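Local atomic coordinates of amidase, hydantoinase/carbamoylase family (Burkholderia vietnamiensis, PDB entry 5I4M), a protein that probably hydrolyses N-carbamoyl-L-amino acids at a two-zinc centre, as a dimeric amidase of the peptidase M20 family. Residues V79-V85 and Y193-C199; G151-A155 and T183-E187. One frame throughout, in Å; residues are numbered along the deposited sequence.

Contact 1 (V79-V85 and Y193-C199)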
loop_
_atom_site.group_PDB
_atom_site.type_symbol
_atom_site.label_atom_id
_atom_site.label_comp_id
_atom_site.label_asym_id
_atom_site.label_seq_id
_atom_site.Cartn_x
_atom_site.Cartn_y
_atom_site.Cartn_z
ATOM N N VAL A 79 -2.878 -21.327 29.858
ATOM C CA VAL A 79 -2.907 -20.259 28.869
ATOM C C VAL A 79 -3.378 -19.008 29.588
ATOM O O VAL A 79 -4.398 -19.050 30.282
ATOM C CB VAL A 79 -3.844 -20.589 27.689
ATOM C CG1 VAL A 79 -3.812 -19.462 26.664
ATOM C CG2 VAL A 79 -3.468 -21.943 27.040
ATOM N N ASP A 80 -2.636 -17.906 29.452
ATOM C CA ASP A 80 -3.028 -16.715 30.194
ATOM C C ASP A 80 -3.921 -15.814 29.331
ATOM O O ASP A 80 -4.300 -16.154 28.207
ATOM C CB ASP A 80 -1.795 -15.995 30.773
ATOM C CG ASP A 80 -0.945 -15.244 29.733
ATOM O OD1 ASP A 80 -1.375 -15.002 28.588
ATOM O OD2 ASP A 80 0.194 -14.859 30.089
ATOM N N THR A 81 -4.294 -14.657 29.887
ATOM C CA THR A 81 -5.233 -13.742 29.244
ATOM C C THR A 81 -4.679 -13.077 27.988
ATOM O O THR A 81 -5.458 -12.491 27.229
ATOM C CB THR A 81 -5.670 -12.671 30.245
ATOM O OG1 THR A 81 -4.514 -12.133 30.892
ATOM C CG2 THR A 81 -6.587 -13.279 31.312
ATOM N N MET A 82 -3.372 -13.116 27.760
ATOM C CA MET A 82 -2.797 -12.658 26.501
ATOM C C MET A 82 -2.515 -13.810 25.551
ATOM O O MET A 82 -1.857 -13.605 24.529
ATOM C CB MET A 82 -1.509 -11.869 26.743
ATOM C CG MET A 82 -1.747 -10.428 27.232
ATOM S SD MET A 82 -2.603 -9.392 26.015
ATOM C CE MET A 82 -1.421 -9.384 24.674
ATOM N N GLY A 83 -2.978 -15.014 25.873
ATOM C CA GLY A 83 -2.743 -16.148 25.000
ATOM C C GLY A 83 -1.373 -16.778 25.109
ATOM O O GLY A 83 -1.065 -17.687 24.326
ATOM N N ASN A 84 -0.538 -16.328 26.042
ATOM C CA ASN A 84 0.741 -16.983 26.263
ATOM C C ASN A 84 0.496 -18.395 26.779
ATOM O O ASN A 84 -0.390 -18.627 27.609
ATOM C CB ASN A 84 1.599 -16.209 27.270
ATOM C CG ASN A 84 1.831 -14.761 26.873
ATOM O OD1 ASN A 84 2.167 -14.463 25.731
ATOM N ND2 ASN A 84 1.677 -13.845 27.840
ATOM N N VAL A 85 1.283 -19.347 26.281
ATOM C CA VAL A 85 1.085 -20.768 26.575
ATOM C C VAL A 85 2.243 -21.239 27.442
ATOM O O VAL A 85 3.406 -21.132 27.037
ATOM C CB VAL A 85 1.008 -21.605 25.291
ATOM C CG1 VAL A 85 0.751 -23.071 25.635
ATOM C CG2 VAL A 85 -0.038 -21.049 24.338
ATOM N N TYR A 193 -7.533 -19.205 22.295
ATOM C CA TYR A 193 -6.435 -18.962 23.221
ATOM C C TYR A 193 -6.672 -17.726 24.086
ATOM O O TYR A 193 -5.718 -17.103 24.554
ATOM C CB TYR A 193 -5.106 -18.861 22.469
ATOM C CG TYR A 193 -4.572 -20.241 22.142
ATOM C CD1 TYR A 193 -3.737 -20.919 23.026
ATOM C CD2 TYR A 193 -4.954 -20.891 20.977
ATOM C CE1 TYR A 193 -3.269 -22.211 22.736
ATOM C CE2 TYR A 193 -4.499 -22.171 20.691
ATOM C CZ TYR A 193 -3.662 -22.821 21.566
ATOM O OH TYR A 193 -3.228 -24.093 21.249
ATOM N N ALA A 194 -7.935 -17.369 24.321
ATOM C CA ALA A 194 -8.264 -16.362 25.337
ATOM C C ALA A 194 -8.266 -17.074 26.680
ATOM O O ALA A 194 -9.300 -17.542 27.160
ATOM C CB ALA A 194 -9.605 -15.697 25.047
ATOM N N GLY A 195 -7.083 -17.165 27.291
ATOM C CA GLY A 195 -6.889 -18.024 28.439
ATOM C C GLY A 195 -7.406 -17.435 29.738
ATOM O O GLY A 195 -7.778 -16.264 29.828
ATOM N N ASP A 196 -7.403 -18.285 30.770
ATOM C CA ASP A 196 -7.979 -17.959 32.069
ATOM C C ASP A 196 -6.953 -17.559 33.118
ATOM O O ASP A 196 -7.333 -16.942 34.119
ATOM C CB ASP A 196 -8.772 -19.154 32.607
ATOM C CG ASP A 196 -7.939 -20.427 32.665
ATOM O OD1 ASP A 196 -7.285 -20.771 31.659
ATOM O OD2 ASP A 196 -7.931 -21.084 33.720
ATOM N N ALA A 197 -5.685 -17.911 32.938
ATOM C CA ALA A 197 -4.682 -17.606 33.949
ATOM C C ALA A 197 -4.285 -16.135 33.869
ATOM O O ALA A 197 -4.296 -15.547 32.788
ATOM C CB ALA A 197 -3.444 -18.471 33.760
ATOM N N PRO A 198 -3.947 -15.515 34.999
ATOM C CA PRO A 198 -3.499 -14.119 34.953
ATOM C C PRO A 198 -2.234 -13.995 34.115
ATOM O O PRO A 198 -1.386 -14.894 34.094
ATOM C CB PRO A 198 -3.241 -13.778 36.426
ATOM C CG PRO A 198 -4.105 -14.733 37.189
ATOM C CD PRO A 198 -4.080 -16.008 36.379
ATOM N N CYS A 199 -2.125 -12.887 33.391
ATOM C CA CYS A 199 -0.931 -12.610 32.606
ATOM C C CYS A 199 0.088 -11.943 33.519
ATOM O O CYS A 199 -0.102 -10.794 33.934
ATOM C CB CYS A 199 -1.260 -11.736 31.403
ATOM S SG CYS A 199 0.170 -11.477 30.334
HETATM O O HOH W 1 -5.120 -22.188 31.682
HETATM O O HOH W 2 0.932 -15.467 32.747
HETATM O O HOH W 3 -4.367 -10.922 33.311
#
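Asp80 and Ala197 meet in a single beta bridge, CA to CA 4.2 Å, where the turn between strands 76-79 and 85-89 lies against the loop that follows helix 184-191. The one well-formed backbone bond is Ala197 N to Val79 O, 3.2 Å and fairly straight at 165°; Gly195 N to Asp80 O and Thr81 N to Ala197 O are both weak. The Gly195 backbone passes close to Val79 O, its CA making a CH...O contact there at 3.3 Å. Beyond the bridge, Val79 CG1 reaches the edge of the Tyr193 ring, 3.9 Å from CD1, while CG2 of Val85 comes to CE1 obliquely. The phenol oxygen of Tyr193 is taken by Asp64, and Arg63 adds a cation-pi contact. At the other end Cys199 SG rests 3.8 Å from Met82 CG, and Cys199 CB packs on Thr81 OG1.

Asp80 holds the type I turn of residues 80-83 together from inside. Its CG stands between the backbone N and the carbonyl carbon (chi1 73°), which turns the carboxylate back over its own loop, and OD1 takes Met82 N, in an Asx turn, and Asn84 N from opposite faces of the carboxylate plane. OD2 uses its syn lone pair for Asn84 ND2 at 2.9 Å. One water joins Asp80 OD2 to Pro198 O; others link Val79 N with Asp196 OD1 and Thr81 OG1 with Cys199 N. The buried carboxylate thus accepts three N-H bonds and one from water, which would be expected to favour its ionised form, and the two loops are joined by one good and two weak backbone bonds, with bridging waters and apolar patches at both ends.

Contact 2 (G151-A155 and T183-E187)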
loop_
_atom_site.group_PDB
_atom_site.type_symbol
_atom_site.label_atom_id
_atom_site.label_comp_id
_atom_site.label_asym_id
_atom_site.label_seq_id
_atom_site.Cartn_x
_atom_site.Cartn_y
_atom_site.Cartn_z
ATOM N N GLY A 151 5.009 -8.240 16.309
ATOM C CA GLY A 151 4.491 -6.889 16.195
ATOM C C GLY A 151 4.200 -6.439 14.779
ATOM O O GLY A 151 4.180 -5.231 14.517
ATOM N N SER A 152 3.949 -7.377 13.862
ATOM C CA SER A 152 3.692 -7.061 12.460
ATOM C C SER A 152 2.201 -6.926 12.161
ATOM O O SER A 152 1.759 -5.903 11.623
ATOM C CB SER A 152 4.311 -8.137 11.557
ATOM O OG SER A 152 3.986 -7.872 10.195
ATOM N N ARG A 153 1.409 -7.942 12.515
ATOM C CA ARG A 153 -0.032 -7.878 12.263
ATOM C C ARG A 153 -0.718 -6.926 13.235
ATOM O O ARG A 153 -1.573 -6.125 12.835
ATOM C CB ARG A 153 -0.656 -9.265 12.375
ATOM C CG ARG A 153 -2.168 -9.235 12.185
ATOM C CD ARG A 153 -2.822 -10.595 12.361
ATOM N NE ARG A 153 -4.271 -10.446 12.204
ATOM C CZ ARG A 153 -5.175 -11.363 12.532
ATOM N NH1 ARG A 153 -4.794 -12.533 13.047
ATOM N NH2 ARG A 153 -6.463 -11.099 12.337
ATOM N N PHE A 154 -0.376 -7.018 14.514
ATOM C CA PHE A 154 -0.758 -6.040 15.519
ATOM C C PHE A 154 0.537 -5.454 16.049
ATOM O O PHE A 154 1.482 -6.197 16.324
ATOM C CB PHE A 154 -1.562 -6.653 16.677
ATOM C CG PHE A 154 -2.497 -7.764 16.276
ATOM C CD1 PHE A 154 -2.026 -9.063 16.134
ATOM C CD2 PHE A 154 -3.852 -7.526 16.116
ATOM C CE1 PHE A 154 -2.876 -10.096 15.791
ATOM C CE2 PHE A 154 -4.718 -8.553 15.771
ATOM C CZ PHE A 154 -4.232 -9.842 15.604
ATOM N N ALA A 155 0.593 -4.136 16.169
ATOM C CA ALA A 155 1.821 -3.523 16.629
ATOM C C ALA A 155 1.631 -2.939 18.029
ATOM O O ALA A 155 0.515 -2.584 18.409
ATOM C CB ALA A 155 2.271 -2.412 15.669
ATOM N N THR A 183 -8.964 -6.857 16.992
ATOM C CA THR A 183 -8.092 -6.713 18.152
ATOM C C THR A 183 -7.442 -8.037 18.513
ATOM O O THR A 183 -7.920 -9.109 18.152
ATOM C CB THR A 183 -8.850 -6.201 19.374
ATOM O OG1 THR A 183 -9.764 -7.212 19.821
ATOM C CG2 THR A 183 -9.604 -4.909 19.051
ATOM N N ILE A 184 -6.333 -7.946 19.249
ATOM C CA ILE A 184 -5.706 -9.150 19.787
ATOM C C ILE A 184 -6.703 -9.934 20.632
ATOM O O ILE A 184 -6.811 -11.159 20.510
ATOM C CB ILE A 184 -4.439 -8.779 20.582
ATOM C CG1 ILE A 184 -3.296 -8.429 19.621
ATOM C CG2 ILE A 184 -4.032 -9.925 21.523
ATOM C CD1 ILE A 184 -1.945 -8.081 20.329
ATOM N N GLY A 185 -7.476 -9.238 21.471
ATOM C CA GLY A 185 -8.445 -9.922 22.316
ATOM C C GLY A 185 -9.510 -10.666 21.525
ATOM O O GLY A 185 -9.902 -11.778 21.886
ATOM N N GLU A 186 -10.009 -10.055 20.451
ATOM C CA GLU A 186 -10.998 -10.744 19.623
ATOM C C GLU A 186 -10.395 -11.974 18.966
ATOM O O GLU A 186 -11.022 -13.044 18.926
ATOM C CB GLU A 186 -11.546 -9.796 18.555
ATOM C CG GLU A 186 -12.467 -8.712 19.095
ATOM C CD GLU A 186 -12.535 -7.489 18.189
ATOM O OE1 GLU A 186 -11.925 -7.506 17.093
ATOM O OE2 GLU A 186 -13.210 -6.514 18.582
ATOM N N GLU A 187 -9.179 -11.844 18.443
ATOM C CA GLU A 187 -8.576 -12.952 17.718
ATOM C C GLU A 187 -8.122 -14.066 18.655
ATOM O O GLU A 187 -8.163 -15.240 18.269
ATOM C CB GLU A 187 -7.433 -12.432 16.856
ATOM C CG GLU A 187 -7.942 -11.609 15.679
ATOM C CD GLU A 187 -8.740 -12.445 14.689
ATOM O OE1 GLU A 187 -8.154 -12.926 13.695
ATOM O OE2 GLU A 187 -9.954 -12.626 14.900
#
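Phe154 lies sandwiched between its neighbour Arg153 and Ile184, the first residue of helix 184-191. On one face of the ring sits Arg153 CG. The opposite face receives Ile184 CG1, a CH-pi contact 3.7 Å from the centroid and 19° off the ring normal; the same methylene is 3.5 Å from Phe154 CG, and Ile184 CD1 continues along to Phe154 CB. At the far end of the ring the edge takes over: Phe154 CZ points to Glu187 CG at 4.1 Å, with the two side chains crossing at about a right angle.

Arg153 runs alongside the phenylalanine. With CG trans to the backbone N (chi1 177°) and the chain straight as far as NE, the guanidinium is carried past the ring until Phe154 CZ lies over one of its faces. NH2 then gives a salt bridge to Glu187 OE1 at 2.8 Å. The oxygen sits at the guanidinium edge, in its plane, but the two planes are 81° apart, and the nitrogen meets OE1 from above the carboxylate. Glu187 bends at chi2 to bring its carboxylate there. Asp178 forms a second salt bridge with NH2 and Arg190 pairs with Glu187 OE2, so charges alternate along this small network, which probably fixes both side chains in place.

Thr183 is the N-cap and forms a capping box with Glu186: OG1 accepts from Glu186 N, and Thr183 N returns a bond to Glu186 OE1 at 3.0 Å. The Phe154-Ile184 packing and the Arg153-Glu187 salt bridge anchor the first turn of helix 184-191 to the loop between strand 141-145 and helix 159-164, which also carries the zinc ligand Glu150, while Ser152 in that loop bonds to Ser294 of the second subunit.

Overall arrangement
From the N terminus, the chain enters contact 1 at the turn joining strand 76-79 to strand 85-89, then builds strands 99-103 and 141-145 with helix 117-132 between them. Beyond strand 141-145 comes loop 151-155, the first half of contact 2. Helices 159-164 and 170-175 follow before 183-187 closes that smaller loop. Helix 184-191 then leads into 193-199, which closes the larger loop of contact 1, with contact 2 nested inside that loop. Their centres are 15 Å apart, and they touch where Met82 CE packs on Ile184 CG2. Contact 2 holds the start of helix 184-191 to the loop beside the zinc site, and contact 1 holds the loop that follows the helix to the 76-89 hairpin.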